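Local coordinates for hypothetical sugar ABC-transporter sugar binding protein (PDB 7BVT) that binds cyclic alpha-maltosyl-1,6-maltose and, as a solute-binding protein of the ABC-transporter type, probably delivers it for uptake into the cell, at residues A[43-51]-A[314-324]; A[160-168]-A[279-287]. All blocks are in the same frame, centred on the assembly; numbering follows the deposited sequence.

How the contacts relate
The two contacts lie on opposite sides of the chain's centre, their centres about 37 Å apart, and share no helix or strand. Contact 1 is mostly buried: helix 38-53 meets helix 306-319 and the start of helix 322-332 beside the parallel strands 28-34, 58-64 and 86-90, and it is made largely by aromatic side chains, with M47 among them and one hydroxyl-carboxylate bond. Contact 2 is only partly buried and involves loops, a proline-rich lead into helix 165-179 against the chain leaving strand 277-280. There backbone bonds, waters and prolines do the work, with W165 as the aromatic ring that prolines pack on. In sequence, contact 2 falls between the two segments of contact 1.

Contact 1. Residues A[43-51]-A[314-324]; sequences AFDAMVDTY and DFLSWFLEPDQ
Y51 is boxed in by F315 and W318, the heart of an aromatic cluster where helix 38-53 packs on helix 306-319, in the alpha/beta lobe that holds strands 28-34, 58-64 and 86-90 of this solute-binding protein. The short helical segments cross at 113° with their axes 11.1 Å apart, room enough for large rings. F315 turns its edge to the face of Y51 in a T-shaped pair, CD1 coming within 3.5 Å of Y51 CG. W318 receives Y51 CB over its six-membered ring, 3.9 Å from the centroid. Deeper in, the F44 edge points at the face of F319 in an offset edge-to-face pair, centroids 5.5 Å apart, and F44 CZ touches F315 CZ. M47 SD approaches F319 obliquely, 3.8 Å from CE1, a Met-aromatic contact; its CE reaches W318 CH2 and Q324 CG. I60 and I88 of the neighbouring strands border this interior.

Toward solvent the packing thins. T50, exposed, lays CG2 near W318 CZ2. Q324 CG lies over the indole face opposite Y51, while its NE2 donates to W318 O, which E321 N reaches from the other face of the carbonyl plane. At the exposed D314, chi1 -175° swings the carboxylate toward the tyrosine, and Y51 OH donates to the anti lone pair of D314 OD2 at 2.6 Å.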
loop_
_atom_site.group_PDB
_atom_site.type_symbol
_atom_site.label_atom_id
_atom_site.label_comp_id
_atom_site.label_asym_id
_atom_site.label_seq_id
_atom_site.Cartn_x
_atom_site.Cartn_y
_atom_site.Cartn_z
ATOM N N ALA A 43 15.497 13.488 -0.438
ATOM C CA ALA A 43 15.154 13.408 -1.877
ATOM C C ALA A 43 14.093 14.474 -2.196
ATOM O O ALA A 43 14.160 15.092 -3.281
ATOM C CB ALA A 43 14.638 12.026 -2.221
ATOM N N PHE A 44 13.081 14.571 -1.354
ATOM C CA PHE A 44 11.966 15.497 -1.613
ATOM C C PHE A 44 12.463 16.934 -1.545
ATOM O O PHE A 44 12.128 17.719 -2.406
ATOM C CB PHE A 44 10.822 15.299 -0.632
ATOM C CG PHE A 44 9.614 16.105 -0.995
ATOM C CD1 PHE A 44 9.002 15.882 -2.241
ATOM C CD2 PHE A 44 9.169 17.146 -0.208
ATOM C CE1 PHE A 44 7.891 16.607 -2.603
ATOM C CE2 PHE A 44 8.041 17.861 -0.555
ATOM C CZ PHE A 44 7.396 17.597 -1.767
ATOM N N ASP A 45 13.249 17.260 -0.514
ATOM C CA ASP A 45 13.832 18.618 -0.405
ATOM C C ASP A 45 14.673 18.926 -1.637
ATOM O O ASP A 45 14.589 20.071 -2.071
ATOM C CB ASP A 45 14.685 18.734 0.853
ATOM C CG ASP A 45 13.905 18.718 2.149
ATOM O OD1 ASP A 45 12.689 19.017 2.164
ATOM O OD2 ASP A 45 14.536 18.435 3.168
ATOM N N ALA A 46 15.431 17.983 -2.193
ATOM C CA ALA A 46 16.278 18.238 -3.383
ATOM C C ALA A 46 15.374 18.549 -4.586
ATOM O O ALA A 46 15.675 19.455 -5.364
ATOM C CB ALA A 46 17.164 17.060 -3.696
ATOM N N MET A 47 14.249 17.840 -4.688
ATOM C CA MET A 47 13.290 18.069 -5.806
ATOM C C MET A 47 12.614 19.422 -5.648
ATOM O O MET A 47 12.367 20.085 -6.677
ATOM C CB MET A 47 12.277 16.936 -5.816
ATOM C CG MET A 47 13.083 15.670 -5.819
ATOM S SD MET A 47 12.316 14.433 -6.714
ATOM C CE MET A 47 12.530 15.258 -8.280
ATOM N N VAL A 48 12.271 19.804 -4.421
ATOM C CA VAL A 48 11.711 21.147 -4.131
ATOM C C VAL A 48 12.771 22.163 -4.577
ATOM O O VAL A 48 12.408 23.146 -5.275
ATOM C CB VAL A 48 11.297 21.260 -2.654
ATOM C CG1 VAL A 48 11.088 22.689 -2.198
ATOM C CG2 VAL A 48 10.040 20.452 -2.344
ATOM N N ASP A 49 14.033 21.946 -4.203
ATOM C CA ASP A 49 15.108 22.905 -4.602
ATOM C C ASP A 49 15.129 23.054 -6.107
ATOM O O ASP A 49 15.195 24.236 -6.617
ATOM C CB ASP A 49 16.499 22.410 -4.188
ATOM C CG ASP A 49 16.723 22.495 -2.709
ATOM O OD1 ASP A 49 15.941 23.223 -2.059
ATOM O OD2 ASP A 49 17.701 21.805 -2.249
ATOM N N THR A 50 15.109 21.921 -6.813
ATOM C CA THR A 50 15.156 21.837 -8.271
ATOM C C THR A 50 13.984 22.646 -8.831
ATOM O O THR A 50 14.198 23.513 -9.705
ATOM C CB THR A 50 15.232 20.398 -8.761
ATOM O OG1 THR A 50 16.459 19.826 -8.285
ATOM C CG2 THR A 50 15.191 20.296 -10.262
ATOM N N TYR A 51 12.756 22.350 -8.404
ATOM C CA TYR A 51 11.575 23.109 -8.889
ATOM C C TYR A 51 11.704 24.608 -8.617
ATOM O O TYR A 51 11.408 25.399 -9.535
ATOM C CB TYR A 51 10.311 22.520 -8.258
ATOM C CG TYR A 51 9.055 23.266 -8.614
ATOM C CD1 TYR A 51 8.442 23.062 -9.825
ATOM C CD2 TYR A 51 8.523 24.206 -7.744
ATOM C CE1 TYR A 51 7.256 23.718 -10.135
ATOM C CE2 TYR A 51 7.355 24.883 -8.069
ATOM C CZ TYR A 51 6.713 24.626 -9.255
ATOM O OH TYR A 51 5.541 25.308 -9.521
ATOM N N ASP A 314 0.762 23.238 -10.203
ATOM C CA ASP A 314 1.914 23.391 -11.119
ATOM C C ASP A 314 3.092 22.583 -10.553
ATOM O O ASP A 314 3.759 21.881 -11.321
ATOM C CB ASP A 314 2.333 24.845 -11.345
ATOM C CG ASP A 314 3.423 24.984 -12.379
ATOM O OD1 ASP A 314 3.087 24.853 -13.586
ATOM O OD2 ASP A 314 4.623 25.175 -11.991
ATOM N N PHE A 315 3.324 22.690 -9.259
ATOM C CA PHE A 315 4.386 21.896 -8.602
ATOM C C PHE A 315 4.075 20.388 -8.711
ATOM O O PHE A 315 4.957 19.609 -9.133
ATOM C CB PHE A 315 4.574 22.304 -7.153
ATOM C CG PHE A 315 5.479 21.367 -6.416
ATOM C CD1 PHE A 315 6.811 21.231 -6.783
ATOM C CD2 PHE A 315 4.963 20.561 -5.426
ATOM C CE1 PHE A 315 7.613 20.313 -6.147
ATOM C CE2 PHE A 315 5.777 19.649 -4.783
ATOM C CZ PHE A 315 7.110 19.546 -5.127
ATOM N N LEU A 316 2.834 20.007 -8.433
ATOM C CA LEU A 316 2.471 18.563 -8.491
ATOM C C LEU A 316 2.607 18.085 -9.941
ATOM O O LEU A 316 3.081 16.972 -10.166
ATOM C CB LEU A 316 1.054 18.373 -7.937
ATOM C CG LEU A 316 0.840 18.597 -6.452
ATOM C CD1 LEU A 316 -0.585 18.279 -6.046
ATOM C CD2 LEU A 316 1.807 17.820 -5.596
ATOM N N SER A 317 2.223 18.906 -10.927
ATOM C CA SER A 317 2.349 18.518 -12.362
ATOM C C SER A 317 3.830 18.255 -12.667
ATOM O O SER A 317 4.159 17.266 -13.297
ATOM C CB SER A 317 1.784 19.590 -13.282
ATOM O OG SER A 317 0.382 19.794 -13.040
ATOM N N TRP A 318 4.706 19.135 -12.191
ATOM C CA TRP A 318 6.159 18.958 -12.459
ATOM C C TRP A 318 6.661 17.684 -11.775
ATOM O O TRP A 318 7.411 16.903 -12.391
ATOM C CB TRP A 318 6.902 20.231 -12.019
ATOM C CG TRP A 318 8.378 20.082 -12.150
ATOM C CD1 TRP A 318 9.139 20.377 -13.247
ATOM C CD2 TRP A 318 9.287 19.640 -11.119
ATOM N NE1 TRP A 318 10.459 20.070 -12.997
ATOM C CE2 TRP A 318 10.579 19.678 -11.694
ATOM C CE3 TRP A 318 9.164 19.219 -9.780
ATOM C CZ2 TRP A 318 11.701 19.221 -11.021
ATOM C CZ3 TRP A 318 10.293 18.841 -9.089
ATOM C CH2 TRP A 318 11.550 18.898 -9.685
ATOM N N PHE A 319 6.258 17.508 -10.531
ATOM C CA PHE A 319 6.624 16.327 -9.730
ATOM C C PHE A 319 6.191 15.041 -10.442
ATOM O O PHE A 319 6.875 14.025 -10.307
ATOM C CB PHE A 319 6.024 16.421 -8.329
ATOM C CG PHE A 319 6.781 15.572 -7.348
ATOM C CD1 PHE A 319 8.023 15.971 -6.867
ATOM C CD2 PHE A 319 6.240 14.391 -6.878
ATOM C CE1 PHE A 319 8.689 15.210 -5.926
ATOM C CE2 PHE A 319 6.919 13.648 -5.926
ATOM C CZ PHE A 319 8.149 14.054 -5.466
ATOM N N LEU A 320 5.115 15.100 -11.232
ATOM C CA LEU A 320 4.538 13.880 -11.874
ATOM C C LEU A 320 5.005 13.716 -13.322
ATOM O O LEU A 320 4.511 12.814 -14.003
ATOM C CB LEU A 320 3.013 13.971 -11.764
ATOM C CG LEU A 320 2.491 13.705 -10.346
ATOM C CD1 LEU A 320 1.011 14.011 -10.223
ATOM C CD2 LEU A 320 2.788 12.268 -9.888
ATOM N N GLU A 321 5.928 14.555 -13.812
ATOM C CA GLU A 321 6.504 14.321 -15.163
ATOM C C GLU A 321 7.412 13.098 -15.076
ATOM O O GLU A 321 8.027 12.841 -14.011
ATOM C CB GLU A 321 7.251 15.559 -15.651
ATOM C CG GLU A 321 6.338 16.752 -15.819
ATOM C CD GLU A 321 6.987 18.038 -16.282
ATOM O OE1 GLU A 321 8.233 18.064 -16.419
ATOM O OE2 GLU A 321 6.241 19.003 -16.501
ATOM N N PRO A 322 7.552 12.337 -16.181
ATOM C CA PRO A 322 8.307 11.086 -16.139
ATOM C C PRO A 322 9.730 11.239 -15.587
ATOM O O PRO A 322 10.192 10.380 -14.814
ATOM C CB PRO A 322 8.315 10.601 -17.592
ATOM C CG PRO A 322 7.163 11.304 -18.257
ATOM C CD PRO A 322 6.887 12.578 -17.479
ATOM N N ASP A 323 10.450 12.281 -16.012
ATOM C CA ASP A 323 11.849 12.439 -15.542
ATOM C C ASP A 323 11.902 12.553 -14.025
ATOM O O ASP A 323 12.851 11.990 -13.422
ATOM C CB ASP A 323 12.537 13.665 -16.142
ATOM C CG ASP A 323 12.858 13.495 -17.620
ATOM O OD1 ASP A 323 12.604 12.394 -18.174
ATOM O OD2 ASP A 323 13.412 14.471 -18.179
ATOM N N GLN A 324 10.960 13.281 -13.428
ATOM C CA GLN A 324 10.909 13.456 -11.947
ATOM C C GLN A 324 10.509 12.132 -11.298
ATOM O O GLN A 324 11.152 11.707 -10.350
ATOM C CB GLN A 324 9.971 14.603 -11.563
ATOM C CG GLN A 324 10.649 15.962 -11.640
ATOM C CD GLN A 324 11.002 16.377 -13.047
ATOM O OE1 GLN A 324 12.153 16.208 -13.489
ATOM N NE2 GLN A 324 10.020 16.856 -13.801
#

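Contact 2. Residues A[160-168]-A[279-287]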
loop_
_atom_site.group_PDB
_atom_site.type_symbol
_atom_site.label_atom_id
_atom_site.label_comp_id
_atom_site.label_asym_id
_atom_site.label_seq_id
_atom_site.Cartn_x
_atom_site.Cartn_y
_atom_site.Cartn_z
ATOM N N ASN A 160 13.319 -20.798 -6.818
ATOM C CA ASN A 160 12.024 -21.251 -7.391
ATOM C C ASN A 160 10.919 -21.026 -6.368
ATOM O O ASN A 160 10.442 -21.979 -5.766
ATOM C CB ASN A 160 12.056 -22.745 -7.752
ATOM C CG ASN A 160 10.767 -23.330 -8.317
ATOM O OD1 ASN A 160 10.110 -22.686 -9.142
ATOM N ND2 ASN A 160 10.425 -24.562 -7.915
ATOM N N PRO A 161 10.534 -19.779 -6.015
ATOM C CA PRO A 161 9.525 -19.625 -4.970
ATOM C C PRO A 161 8.188 -20.170 -5.459
ATOM O O PRO A 161 7.910 -20.282 -6.661
ATOM C CB PRO A 161 9.489 -18.121 -4.745
ATOM C CG PRO A 161 9.968 -17.541 -6.028
ATOM C CD PRO A 161 11.050 -18.481 -6.498
ATOM N N PRO A 162 7.264 -20.372 -4.507
ATOM C CA PRO A 162 5.924 -20.813 -4.864
ATOM C C PRO A 162 5.187 -19.802 -5.745
ATOM O O PRO A 162 5.440 -18.619 -5.587
ATOM C CB PRO A 162 5.271 -21.008 -3.508
ATOM C CG PRO A 162 6.050 -20.161 -2.576
ATOM C CD PRO A 162 7.488 -20.283 -3.067
ATOM N N THR A 163 4.308 -20.283 -6.616
ATOM C CA THR A 163 3.568 -19.410 -7.558
ATOM C C THR A 163 2.070 -19.484 -7.269
ATOM O O THR A 163 1.403 -18.546 -7.694
ATOM C CB THR A 163 3.847 -19.723 -9.024
ATOM O OG1 THR A 163 3.308 -21.007 -9.306
ATOM C CG2 THR A 163 5.324 -19.673 -9.315
ATOM N N THR A 164 1.607 -20.523 -6.579
ATOM C CA THR A 164 0.204 -20.715 -6.227
ATOM C C THR A 164 0.029 -20.868 -4.706
ATOM O O THR A 164 0.968 -21.192 -4.009
ATOM C CB THR A 164 -0.404 -21.919 -6.953
ATOM O OG1 THR A 164 0.183 -23.106 -6.407
ATOM C CG2 THR A 164 -0.198 -21.860 -8.444
ATOM N N TRP A 165 -1.205 -20.745 -4.227
ATOM C CA TRP A 165 -1.518 -21.033 -2.798
ATOM C C TRP A 165 -1.142 -22.475 -2.460
ATOM O O TRP A 165 -0.579 -22.704 -1.432
ATOM C CB TRP A 165 -2.984 -20.791 -2.538
ATOM C CG TRP A 165 -3.382 -19.347 -2.593
ATOM C CD1 TRP A 165 -2.612 -18.263 -2.925
ATOM C CD2 TRP A 165 -4.683 -18.842 -2.267
ATOM N NE1 TRP A 165 -3.363 -17.121 -2.815
ATOM C CE2 TRP A 165 -4.620 -17.448 -2.408
ATOM C CE3 TRP A 165 -5.859 -19.415 -1.791
ATOM C CZ2 TRP A 165 -5.727 -16.623 -2.169
ATOM C CZ3 TRP A 165 -6.943 -18.596 -1.527
ATOM C CH2 TRP A 165 -6.878 -17.226 -1.723
ATOM N N ASP A 166 -1.431 -23.390 -3.373
ATOM C CA ASP A 166 -1.136 -24.814 -3.104
ATOM C C ASP A 166 0.374 -25.026 -3.021
ATOM O O ASP A 166 0.809 -25.755 -2.171
ATOM C CB ASP A 166 -1.786 -25.683 -4.184
ATOM C CG ASP A 166 -3.222 -26.047 -3.859
ATOM O OD1 ASP A 166 -3.699 -25.674 -2.796
ATOM O OD2 ASP A 166 -3.870 -26.621 -4.729
ATOM N N GLU A 167 1.146 -24.397 -3.879
ATOM C CA GLU A 167 2.610 -24.477 -3.829
ATOM C C GLU A 167 3.121 -23.904 -2.518
ATOM O O GLU A 167 4.044 -24.399 -1.963
ATOM C CB GLU A 167 3.238 -23.792 -5.034
ATOM C CG GLU A 167 3.049 -24.594 -6.302
ATOM C CD GLU A 167 3.567 -23.973 -7.562
ATOM O OE1 GLU A 167 4.282 -22.956 -7.472
ATOM O OE2 GLU A 167 3.243 -24.480 -8.630
ATOM N N LEU A 168 2.550 -22.793 -2.045
ATOM C CA LEU A 168 3.020 -22.156 -0.814
ATOM C C LEU A 168 2.701 -23.094 0.335
ATOM O O LEU A 168 3.536 -23.235 1.212
ATOM C CB LEU A 168 2.396 -20.764 -0.662
ATOM C CG LEU A 168 2.699 -20.015 0.631
ATOM C CD1 LEU A 168 2.465 -18.501 0.466
ATOM C CD2 LEU A 168 1.828 -20.515 1.758
ATOM N N THR A 279 12.484 -12.488 -3.767
ATOM C CA THR A 279 11.180 -11.815 -3.878
ATOM C C THR A 279 10.429 -12.446 -5.027
ATOM O O THR A 279 11.024 -13.027 -5.978
ATOM C CB THR A 279 11.346 -10.297 -4.043
ATOM O OG1 THR A 279 11.932 -10.100 -5.331
ATOM C CG2 THR A 279 12.139 -9.655 -2.936
ATOM N N ALA A 280 9.106 -12.347 -4.998
ATOM C CA ALA A 280 8.270 -12.808 -6.103
ATOM C C ALA A 280 6.899 -12.162 -6.036
ATOM O O ALA A 280 6.559 -11.589 -4.971
ATOM C CB ALA A 280 8.074 -14.310 -6.045
ATOM N N GLN A 281 6.205 -12.281 -7.147
ATOM C CA GLN A 281 4.755 -12.026 -7.205
ATOM C C GLN A 281 4.092 -12.773 -6.041
ATOM O O GLN A 281 4.489 -13.920 -5.725
ATOM C CB GLN A 281 4.245 -12.477 -8.578
ATOM C CG GLN A 281 2.736 -12.415 -8.730
ATOM C CD GLN A 281 2.277 -12.830 -10.099
ATOM O OE1 GLN A 281 1.825 -11.997 -10.892
ATOM N NE2 GLN A 281 2.442 -14.106 -10.412
ATOM N N VAL A 282 3.045 -12.200 -5.438
ATOM C CA VAL A 282 2.319 -12.912 -4.355
ATOM C C VAL A 282 1.696 -14.171 -4.933
ATOM O O VAL A 282 0.981 -14.093 -5.939
ATOM C CB VAL A 282 1.236 -12.068 -3.680
ATOM C CG1 VAL A 282 0.661 -12.883 -2.522
ATOM C CG2 VAL A 282 1.828 -10.780 -3.136
ATOM N N PRO A 283 1.956 -15.366 -4.345
ATOM C CA PRO A 283 1.302 -16.567 -4.878
ATOM C C PRO A 283 -0.214 -16.420 -4.901
ATOM O O PRO A 283 -0.784 -15.879 -3.948
ATOM C CB PRO A 283 1.717 -17.686 -3.951
ATOM C CG PRO A 283 3.077 -17.211 -3.440
ATOM C CD PRO A 283 2.929 -15.710 -3.306
ATOM N N TYR A 284 -0.843 -16.926 -5.958
ATOM C CA TYR A 284 -2.307 -16.792 -6.160
ATOM C C TYR A 284 -2.932 -18.121 -6.528
ATOM O O TYR A 284 -2.235 -19.057 -6.940
ATOM C CB TYR A 284 -2.626 -15.706 -7.174
ATOM C CG TYR A 284 -2.214 -15.941 -8.606
ATOM C CD1 TYR A 284 -0.929 -15.654 -9.046
ATOM C CD2 TYR A 284 -3.146 -16.341 -9.536
ATOM C CE1 TYR A 284 -0.586 -15.789 -10.390
ATOM C CE2 TYR A 284 -2.813 -16.510 -10.874
ATOM C CZ TYR A 284 -1.533 -16.212 -11.305
ATOM O OH TYR A 284 -1.229 -16.324 -12.642
ATOM N N PRO A 285 -4.256 -18.272 -6.369
ATOM C CA PRO A 285 -4.830 -19.604 -6.483
ATOM C C PRO A 285 -4.886 -19.962 -7.958
ATOM O O PRO A 285 -4.997 -19.094 -8.829
ATOM C CB PRO A 285 -6.226 -19.516 -5.850
ATOM C CG PRO A 285 -6.433 -18.091 -5.429
ATOM C CD PRO A 285 -5.229 -17.298 -5.901
ATOM N N SER A 286 -4.749 -21.246 -8.237
ATOM C CA SER A 286 -4.933 -21.731 -9.613
ATOM C C SER A 286 -6.347 -21.329 -10.089
ATOM O O SER A 286 -6.484 -21.050 -11.220
ATOM C CB SER A 286 -4.665 -23.203 -9.636
ATOM O OG SER A 286 -5.768 -23.844 -9.058
ATOM N N ASP A 287 -7.356 -21.216 -9.214
ATOM C CA ASP A 287 -8.744 -20.834 -9.600
ATOM C C ASP A 287 -8.938 -19.308 -9.580
ATOM O O ASP A 287 -10.115 -18.863 -9.574
ATOM C CB ASP A 287 -9.787 -21.563 -8.748
ATOM C CG ASP A 287 -9.860 -21.261 -7.261
ATOM O OD1 ASP A 287 -9.267 -20.241 -6.773
ATOM O OD2 ASP A 287 -10.575 -22.043 -6.587
HETATM O O HOH W 1 5.089 -16.217 -6.959
HETATM O O HOH W 2 2.773 -16.252 -8.799
HETATM O O HOH W 3 -3.756 -22.940 -5.597
#
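P285 lies flat over the indole of W165, its CG 3.5 Å from the centroid of the six-membered ring and 9° off the normal, a CH-pi contact. With chi1 at -69°, the W165 ring leaves the helix start beside its own backbone N and runs alongside the proline; P283 O then sits at the indole edge, in plane, and NE1 is hydrogen-bonded to Q207. With W165 cut back to an alanine, P285 would probably lose its aromatic floor and Q207 OE1 its indole donor. P283 packs between P162, whose O lies 3.5 Å from its CG, and L168 CD1.

This is the N-terminus of helix 165-179 set against the chain leaving strand 277-280. T164 is the N-cap: chi1 of 70° tucks OG1 between its backbone N and carbonyl carbon, where it accepts from E167 N at 3.0 Å. The E167 side chain folds back, OE1 taking both T163 N and T163 OG1 from one face of the carboxylate. Between the two segments, Y284 N donates to T163 O at 3.3 Å, from above the carbonyl plane, and one water joins T163 O to Q281 NE2, another P162 O to Q281 O.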